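Local coordinates for protein N-acetylmuramoyl-L-alanine amidase AmiD (Escherichia coli, PDB 3D2Y) that cuts the amide link between N-acetylmuramoyl residues and L-amino acids in cell-wall peptidoglycan, using a single bound zinc ion, at residues A[228-233]-A[248-253]. Numbering follows the deposited sequence.
Sequences MAFQMH and QAIAEA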
loop_
_atom_site.group_PDB
_atom_site.type_symbol
_atom_site.label_atom_id
_atom_site.label_comp_id
_atom_site.label_asym_id
_atom_site.label_seq_id
_atom_site.Cartn_x
_atom_site.Cartn_y
_atom_site.Cartn_z
ATOM N N MET A 228 -7.745 3.886 12.289
ATOM C CA MET A 228 -7.496 5.093 11.514
ATOM C C MET A 228 -6.793 4.783 10.173
ATOM O O MET A 228 -7.212 5.279 9.115
ATOM C CB MET A 228 -6.678 6.063 12.361
ATOM C CG MET A 228 -6.409 7.418 11.748
ATOM S SD MET A 228 -5.319 8.441 12.797
ATOM C CE MET A 228 -5.695 7.915 14.477
ATOM N N ALA A 229 -5.721 3.982 10.224
ATOM C CA ALA A 229 -5.011 3.551 9.016
ATOM C C ALA A 229 -5.983 2.904 7.976
ATOM O O ALA A 229 -5.935 3.213 6.774
ATOM C CB ALA A 229 -3.877 2.594 9.384
ATOM N N PHE A 230 -6.880 2.068 8.468
ATOM C CA PHE A 230 -7.839 1.353 7.631
ATOM C C PHE A 230 -8.829 2.355 6.985
ATOM O O PHE A 230 -9.155 2.276 5.766
ATOM C CB PHE A 230 -8.577 0.308 8.481
ATOM C CG PHE A 230 -9.665 -0.410 7.751
ATOM C CD1 PHE A 230 -9.361 -1.335 6.756
ATOM C CD2 PHE A 230 -11.025 -0.188 8.086
ATOM C CE1 PHE A 230 -10.380 -2.010 6.069
ATOM C CE2 PHE A 230 -12.060 -0.848 7.402
ATOM C CZ PHE A 230 -11.724 -1.761 6.384
ATOM N N GLN A 231 -9.273 3.306 7.810
ATOM C CA GLN A 231 -10.243 4.320 7.370
ATOM C C GLN A 231 -9.621 5.276 6.364
ATOM O O GLN A 231 -10.278 5.662 5.377
ATOM C CB GLN A 231 -10.829 5.089 8.557
ATOM C CG GLN A 231 -11.715 4.201 9.468
ATOM C CD GLN A 231 -12.057 4.848 10.804
ATOM O OE1 GLN A 231 -11.268 5.607 11.356
ATOM N NE2 GLN A 231 -13.214 4.496 11.358
ATOM N N MET A 232 -8.384 5.696 6.612
ATOM C CA MET A 232 -7.659 6.542 5.644
ATOM C C MET A 232 -7.617 5.926 4.255
ATOM O O MET A 232 -7.706 6.652 3.272
ATOM C CB MET A 232 -6.240 6.902 6.104
ATOM C CG MET A 232 -6.186 7.873 7.260
ATOM S SD MET A 232 -4.515 8.464 7.551
ATOM C CE MET A 232 -3.720 7.064 8.303
ATOM N N HIS A 233 -7.555 4.591 4.184
ATOM C CA HIS A 233 -7.532 3.860 2.914
ATOM C C HIS A 233 -8.977 3.620 2.378
ATOM O O HIS A 233 -9.264 3.862 1.193
ATOM C CB HIS A 233 -6.744 2.547 3.132
ATOM C CG HIS A 233 -6.435 1.767 1.883
ATOM N ND1 HIS A 233 -5.331 0.939 1.779
ATOM C CD2 HIS A 233 -7.113 1.639 0.715
ATOM C CE1 HIS A 233 -5.339 0.349 0.593
ATOM N NE2 HIS A 233 -6.419 0.746 -0.060
ATOM N N GLN A 248 -16.790 -1.429 10.004
ATOM C CA GLN A 248 -16.955 -2.853 10.115
ATOM C C GLN A 248 -17.494 -3.493 8.816
ATOM O O GLN A 248 -16.979 -4.522 8.381
ATOM C CB GLN A 248 -17.881 -3.195 11.288
ATOM C CG GLN A 248 -18.138 -4.675 11.408
ATOM C CD GLN A 248 -19.120 -5.057 12.499
ATOM O OE1 GLN A 248 -20.177 -4.441 12.662
ATOM N NE2 GLN A 248 -18.780 -6.119 13.235
ATOM N N ALA A 249 -18.531 -2.905 8.214
ATOM C CA ALA A 249 -19.152 -3.461 6.998
ATOM C C ALA A 249 -18.170 -3.502 5.830
ATOM O O ALA A 249 -18.155 -4.456 5.043
ATOM C CB ALA A 249 -20.384 -2.676 6.610
ATOM N N ILE A 250 -17.334 -2.476 5.746
ATOM C CA ILE A 250 -16.297 -2.393 4.712
ATOM C C ILE A 250 -15.290 -3.516 4.887
ATOM O O ILE A 250 -14.970 -4.231 3.911
ATOM C CB ILE A 250 -15.654 -0.985 4.717
ATOM C CG1 ILE A 250 -16.682 0.036 4.154
ATOM C CG2 ILE A 250 -14.335 -0.962 3.917
ATOM C CD1 ILE A 250 -16.259 1.507 4.354
ATOM N N ALA A 251 -14.830 -3.693 6.134
ATOM C CA ALA A 251 -13.901 -4.757 6.504
ATOM C C ALA A 251 -14.508 -6.111 6.168
ATOM O O ALA A 251 -13.823 -6.961 5.604
ATOM C CB ALA A 251 -13.571 -4.685 8.005
ATOM N N GLU A 252 -15.787 -6.302 6.516
ATOM C CA GLU A 252 -16.514 -7.541 6.234
ATOM C C GLU A 252 -16.640 -7.835 4.751
ATOM O O GLU A 252 -16.463 -9.000 4.329
ATOM C CB GLU A 252 -17.891 -7.545 6.917
ATOM C CG GLU A 252 -17.804 -7.730 8.451
ATOM C CD GLU A 252 -19.158 -7.659 9.172
ATOM O OE1 GLU A 252 -19.909 -6.676 8.965
ATOM O OE2 GLU A 252 -19.474 -8.610 9.936
ATOM N N ALA A 253 -16.951 -6.790 3.971
ATOM C CA ALA A 253 -17.037 -6.900 2.508
ATOM C C ALA A 253 -15.666 -7.122 1.832
ATOM O O ALA A 253 -15.559 -7.943 0.897
ATOM C CB ALA A 253 -17.738 -5.709 1.913
#
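The ring of F230 presents its edge to the backbone N of A251, which lies near the ring plane 3.7 Å from CZ, while the methyl CG2 of I250 comes in obliquely, with CZ as its nearest ring atom. The same ring also meets that of F234, planes at about 40°, and touches T247 and L254 of helix 245-258. This is helix-to-helix packing within a small helical bundle, where helices 220-234 and 245-258 meet and L207 of helix 200-210 touches both F230 and A251; the three-helix arrangement probably corresponds to the C-terminal peptidoglycan-binding-type domain, away from the zinc site. The CA atoms of F230 and A251 stand 8.7 Å apart, and phenylalanine suits this spacing because it is long, flat and wholly apolar. With CG anti to the backbone N (chi1 175°), the ring is carried out from its own helix and CZ leads. Alanine suits the receiving position, since a small methyl lets the ring tip approach the backbone, and isoleucine's beta branch puts CG2 against the ring, 3.7 Å from F230 CZ. No hydrogen bond joins the two segments. Replacing F230 by alanine would probably leave I250 CG2 and A251 CB without the ring they pack against and open a gap between the helices. Nearby, Q231 NE2 bonds to E242 O and T247 OG1. At the ring tip, A251 CB sits 3.8 Å from F230 CZ.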